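Local coordinates for MHC class I protein (Ginglymostoma cirratum, PDB 6LUP) that probably presents bound peptides at the cell surface for recognition by T cells, as other MHC class I molecules do, at residues D77-R82 with T118-L123; K127-T132 with K143-M148. One frame throughout, in Å; residues are numbered along the deposited sequence.

Contact 1: residues D77-R82 with T118-L123; sequences DILSKR and TDFISL
Leu79 and Phe120 bring the last turns of helix 55-82 nearest to strand 118-124, yet their CA atoms stay 10.0 Å apart and no hydrogen bond joins the two segments. Side chains bridge the distance. Leu79 and Phe120 approach from opposite directions. CD1 of Leu79 lies over one face of the Phe120 ring, 4.2 Å from its centroid and 10° off the normal, a CH-pi contact. The other methyl, CD2, packs at 3.6 Å against CE1 of the ring. In Phe120, CG is anti to the backbone N (chi1 171°), which sends the ring across to the helix. Arg82 arrives about at a right angle, with NH1 at the ring edge 4.1 Å from Phe120 CZ. That nitrogen is held by hydrogen bonds to Thr140 OG1 and Trp136 O. Leu79 and Phe120 each also pack on apolar side-chain atoms of the bound peptide, consistent with a pocket in the class I groove. Phe120 and Ile121 form a classic beta bulge opposite His113 of strand 108-115. Trp115 of that strand touches Leu79, while Trp136 of helix 135-146 packs against Phe120.

Contact 2: residues K127-T132 with K143-M148; sequences KMVWVT and KWDRDM
Trp130 and Asp145 are joined by a hydrogen bond from backbone to side chain. Trp130 N donates to Asp145 OD1 at 2.8 Å. The bond is nearly straight, 176° at the hydrogen, and uses the syn lone pair of the oxygen. The same OD1 lies in plane at the edge of the Trp130 indole, 3.4 Å from CD1. Val129 CG2 reaches over from the neighbouring residue and sits 3.3 Å from Asp145 OD1.

The second part of the contact is aromatic. Trp144 turns an edge toward the face of Trp130. The six-membered rings have centroids 4.8 Å apart and planes at 66°. Trp144 CE3 leads this edge. With chi2 near 16°, CD1 of Trp144 is folded toward its own CA, which puts CE3, on the opposite side of the indole from CD1, over the Trp130 face. Trp144 CB covers the five-membered ring of Trp130, 3.8 Å from its centroid, a CH-pi contact.

This packing seats helix 135-146 on strand 129-131, an edge strand of the antiparallel sheet. That sheet is the floor of the class I groove. Met128 and Val129 make a G1 beta bulge opposite Asp124, where the edge strand begins.

Outside the two segments, Lys141 NZ ties the site from the preceding turn of helix 135-146. It forms a salt bridge with Asp145 OD2 and a hydrogen bond with Trp130 O. Asn151 of helix 148-172 holds both tryptophans, through Trp130 NE1 and Trp144 O. Asp147 caps the start of that helix, its OD1 accepting from Phe150 N. Toward the groove, Trp144 NE1 bonds to the backbone of the bound peptide. Lys143 NZ makes a salt bridge to the peptide backbone as well.

Overall arrangement
From the N terminus, the chain runs through four sheet strands and helix 47-52 before the end of helix 55-82. Strands 91-100 and 108-115 follow, and contact 1 closes this loop of 35 residues when strand 118-124 comes back to the helix. A short turn leads to strand 129-131, then helix 135-146 begins. Contact 2 closes the second loop, of ten residues. The two loops are in series and neither nest nor cross. Contacts 1 and 2 have centres about 15 Å apart. Neighbouring strands join them, with a probable hydrogen bond of 2.7 Å from Val131 N to Ser122 O. Together they tie helices 55-82 and 135-146 to neighbouring strands near one sheet edge.

Contact 1: residues D77-R82 with T118-L123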
# COMPACT_ATOMS: atom_id res chain seq x y z
N ASP A 77 -3.82 -24.94 -4.47
CA ASP A 77 -3.93 -26.27 -5.05
C ASP A 77 -5.36 -26.60 -5.45
O ASP A 77 -5.59 -27.19 -6.51
CB ASP A 77 -3.40 -27.35 -4.10
CG ASP A 77 -1.88 -27.32 -3.98
OD1 ASP A 77 -1.37 -26.56 -3.13
OD2 ASP A 77 -1.21 -28.07 -4.72
N ILE A 78 -6.32 -26.20 -4.62
CA ILE A 78 -7.74 -26.43 -4.90
C ILE A 78 -8.18 -25.72 -6.18
O ILE A 78 -8.82 -26.33 -7.05
CB ILE A 78 -8.64 -26.02 -3.71
CG1 ILE A 78 -8.40 -26.94 -2.51
CG2 ILE A 78 -10.12 -26.06 -4.10
CD1 ILE A 78 -8.95 -26.43 -1.20
N LEU A 79 -7.80 -24.45 -6.31
CA LEU A 79 -8.22 -23.64 -7.45
C LEU A 79 -7.49 -23.97 -8.75
O LEU A 79 -8.03 -23.77 -9.83
CB LEU A 79 -8.12 -22.15 -7.12
CG LEU A 79 -9.12 -21.62 -6.08
CD1 LEU A 79 -8.88 -20.14 -5.82
CD2 LEU A 79 -10.56 -21.86 -6.49
N SER A 80 -6.26 -24.47 -8.63
CA SER A 80 -5.51 -24.96 -9.79
C SER A 80 -6.23 -26.14 -10.42
O SER A 80 -6.36 -26.22 -11.64
CB SER A 80 -4.09 -25.36 -9.39
OG SER A 80 -3.33 -24.22 -9.02
N LYS A 81 -6.71 -27.05 -9.57
CA LYS A 81 -7.48 -28.21 -10.01
C LYS A 81 -8.79 -27.77 -10.66
O LYS A 81 -9.20 -28.34 -11.68
CB LYS A 81 -7.75 -29.14 -8.83
CG LYS A 81 -8.31 -30.50 -9.22
CD LYS A 81 -8.44 -31.43 -8.03
CE LYS A 81 -9.05 -32.77 -8.44
NZ LYS A 81 -9.31 -33.64 -7.26
N ARG A 82 -9.44 -26.77 -10.08
CA ARG A 82 -10.72 -26.26 -10.58
C ARG A 82 -10.59 -25.57 -11.94
O ARG A 82 -11.51 -25.63 -12.75
CB ARG A 82 -11.34 -25.30 -9.57
CG ARG A 82 -11.93 -25.96 -8.34
CD ARG A 82 -12.80 -24.98 -7.59
NE ARG A 82 -13.15 -25.46 -6.26
CZ ARG A 82 -13.67 -24.69 -5.30
NH1 ARG A 82 -13.92 -23.41 -5.52
NH2 ARG A 82 -13.94 -25.22 -4.11
N THR A 118 -7.43 -11.78 -9.61
CA THR A 118 -8.76 -11.53 -10.18
C THR A 118 -9.85 -11.91 -9.18
O THR A 118 -9.69 -12.85 -8.40
CB THR A 118 -8.99 -12.30 -11.50
OG1 THR A 118 -8.84 -13.70 -11.28
CG2 THR A 118 -8.01 -11.85 -12.58
N ASP A 119 -10.96 -11.16 -9.21
CA ASP A 119 -12.10 -11.41 -8.33
C ASP A 119 -12.45 -12.89 -8.26
O ASP A 119 -12.65 -13.54 -9.28
CB ASP A 119 -13.33 -10.62 -8.80
CG ASP A 119 -13.25 -9.15 -8.44
OD1 ASP A 119 -12.16 -8.66 -8.08
OD2 ASP A 119 -14.30 -8.48 -8.52
N PHE A 120 -12.49 -13.41 -7.05
CA PHE A 120 -12.87 -14.80 -6.85
C PHE A 120 -14.23 -14.90 -6.17
O PHE A 120 -15.17 -15.44 -6.74
CB PHE A 120 -11.79 -15.55 -6.07
CG PHE A 120 -12.20 -16.93 -5.64
CD1 PHE A 120 -12.59 -17.89 -6.58
CD2 PHE A 120 -12.18 -17.28 -4.30
CE1 PHE A 120 -12.97 -19.16 -6.18
CE2 PHE A 120 -12.56 -18.55 -3.89
CZ PHE A 120 -12.95 -19.49 -4.83
N ILE A 121 -14.32 -14.35 -4.96
CA ILE A 121 -15.55 -14.39 -4.18
C ILE A 121 -15.55 -13.24 -3.17
O ILE A 121 -14.49 -12.82 -2.70
CB ILE A 121 -15.74 -15.77 -3.51
CG1 ILE A 121 -17.21 -16.02 -3.15
CG2 ILE A 121 -14.81 -15.95 -2.31
CD1 ILE A 121 -17.52 -17.45 -2.77
N SER A 122 -16.73 -12.72 -2.85
CA SER A 122 -16.86 -11.67 -1.85
C SER A 122 -18.25 -11.69 -1.21
O SER A 122 -19.18 -12.26 -1.78
CB SER A 122 -16.56 -10.29 -2.44
OG SER A 122 -17.39 -10.00 -3.55
N LEU A 123 -18.39 -11.07 -0.04
CA LEU A 123 -19.66 -11.10 0.68
C LEU A 123 -20.49 -9.83 0.50
O LEU A 123 -20.01 -8.72 0.74
CB LEU A 123 -19.43 -11.36 2.17
CG LEU A 123 -20.61 -11.14 3.13
CD1 LEU A 123 -21.66 -12.24 3.00
CD2 LEU A 123 -20.14 -11.03 4.58

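Contact 2: residues K127-T132 with K143-M148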
# COMPACT_ATOMS: atom_id res chain seq x y z
N LYS A 127 -27.44 -8.41 1.85
CA LYS A 127 -28.20 -9.60 1.48
C LYS A 127 -27.74 -10.83 2.26
O LYS A 127 -28.45 -11.83 2.31
CB LYS A 127 -28.06 -9.87 -0.02
CG LYS A 127 -28.67 -8.82 -0.93
CD LYS A 127 -30.19 -8.92 -0.98
CE LYS A 127 -30.77 -7.93 -1.98
NZ LYS A 127 -32.26 -7.90 -1.92
N MET A 128 -26.55 -10.74 2.85
CA MET A 128 -25.88 -11.87 3.51
C MET A 128 -25.71 -13.08 2.60
O MET A 128 -26.01 -14.22 2.98
CB MET A 128 -26.54 -12.24 4.85
CG MET A 128 -26.14 -11.33 6.00
SD MET A 128 -24.35 -11.08 6.16
CE MET A 128 -23.78 -12.75 6.47
N VAL A 129 -25.23 -12.81 1.39
CA VAL A 129 -24.98 -13.84 0.38
C VAL A 129 -23.60 -13.59 -0.24
O VAL A 129 -23.14 -12.45 -0.32
CB VAL A 129 -26.12 -13.87 -0.68
CG1 VAL A 129 -26.04 -12.68 -1.63
CG2 VAL A 129 -26.13 -15.18 -1.44
N TRP A 130 -22.94 -14.67 -0.65
CA TRP A 130 -21.64 -14.56 -1.31
C TRP A 130 -21.80 -14.42 -2.81
O TRP A 130 -22.63 -15.09 -3.42
CB TRP A 130 -20.76 -15.77 -0.98
CG TRP A 130 -20.41 -15.87 0.47
CD1 TRP A 130 -21.11 -16.51 1.44
CD2 TRP A 130 -19.26 -15.30 1.11
NE1 TRP A 130 -20.47 -16.39 2.65
CE2 TRP A 130 -19.34 -15.64 2.48
CE3 TRP A 130 -18.17 -14.53 0.67
CZ2 TRP A 130 -18.37 -15.24 3.41
CZ3 TRP A 130 -17.21 -14.13 1.60
CH2 TRP A 130 -17.32 -14.49 2.95
N VAL A 131 -21.01 -13.53 -3.41
CA VAL A 131 -21.05 -13.30 -4.85
C VAL A 131 -19.74 -13.72 -5.52
O VAL A 131 -18.65 -13.53 -4.97
CB VAL A 131 -21.44 -11.85 -5.21
CG1 VAL A 131 -22.74 -11.45 -4.52
CG2 VAL A 131 -20.35 -10.86 -4.86
N THR A 132 -19.86 -14.32 -6.70
CA THR A 132 -18.71 -14.76 -7.48
C THR A 132 -18.94 -14.52 -8.98
O THR A 132 -19.96 -14.97 -9.52
CB THR A 132 -18.36 -16.25 -7.21
OG1 THR A 132 -17.32 -16.67 -8.10
CG2 THR A 132 -19.59 -17.15 -7.40
N LYS A 143 -21.51 -23.68 -0.91
CA LYS A 143 -21.13 -24.15 0.42
C LYS A 143 -21.23 -23.03 1.45
O LYS A 143 -21.78 -23.22 2.54
CB LYS A 143 -19.72 -24.73 0.41
CG LYS A 143 -19.58 -26.04 -0.35
CD LYS A 143 -18.12 -26.39 -0.61
CE LYS A 143 -17.47 -27.04 0.60
NZ LYS A 143 -16.12 -27.56 0.26
N TRP A 144 -20.72 -21.86 1.08
CA TRP A 144 -20.62 -20.73 2.00
C TRP A 144 -21.95 -20.04 2.29
O TRP A 144 -22.13 -19.49 3.37
CB TRP A 144 -19.58 -19.73 1.49
CG TRP A 144 -18.15 -20.17 1.73
CD1 TRP A 144 -17.72 -21.43 2.04
CD2 TRP A 144 -16.98 -19.35 1.64
NE1 TRP A 144 -16.35 -21.44 2.17
CE2 TRP A 144 -15.87 -20.18 1.93
CE3 TRP A 144 -16.76 -18.00 1.35
CZ2 TRP A 144 -14.56 -19.71 1.93
CZ3 TRP A 144 -15.45 -17.53 1.35
CH2 TRP A 144 -14.37 -18.38 1.64
N ASP A 145 -22.87 -20.08 1.33
CA ASP A 145 -24.21 -19.53 1.53
C ASP A 145 -25.01 -20.35 2.53
O ASP A 145 -25.82 -19.81 3.29
CB ASP A 145 -24.97 -19.42 0.20
CG ASP A 145 -24.48 -18.28 -0.68
OD1 ASP A 145 -23.96 -17.27 -0.15
OD2 ASP A 145 -24.62 -18.40 -1.91
N ARG A 146 -24.77 -21.66 2.53
CA ARG A 146 -25.39 -22.59 3.48
C ARG A 146 -24.88 -22.39 4.90
O ARG A 146 -25.64 -22.53 5.86
CB ARG A 146 -25.14 -24.05 3.04
CG ARG A 146 -26.29 -24.73 2.32
CD ARG A 146 -26.64 -24.05 1.01
NE ARG A 146 -27.71 -24.75 0.29
CZ ARG A 146 -27.58 -25.31 -0.91
NH1 ARG A 146 -26.43 -25.26 -1.56
NH2 ARG A 146 -28.62 -25.92 -1.46
N ASP A 147 -23.59 -22.07 5.03
CA ASP A 147 -22.92 -22.01 6.32
C ASP A 147 -23.33 -20.78 7.14
O ASP A 147 -22.73 -19.71 7.01
CB ASP A 147 -21.40 -22.07 6.14
CG ASP A 147 -20.68 -22.61 7.36
OD1 ASP A 147 -21.12 -22.34 8.50
OD2 ASP A 147 -19.65 -23.30 7.17
N MET A 148 -24.34 -20.97 7.98
CA MET A 148 -24.88 -19.91 8.83
C MET A 148 -23.83 -19.35 9.80
O MET A 148 -23.57 -18.15 9.81
CB MET A 148 -26.09 -20.43 9.60
CG MET A 148 -26.73 -19.42 10.55
SD MET A 148 -28.04 -18.46 9.78
CE MET A 148 -29.38 -19.65 9.79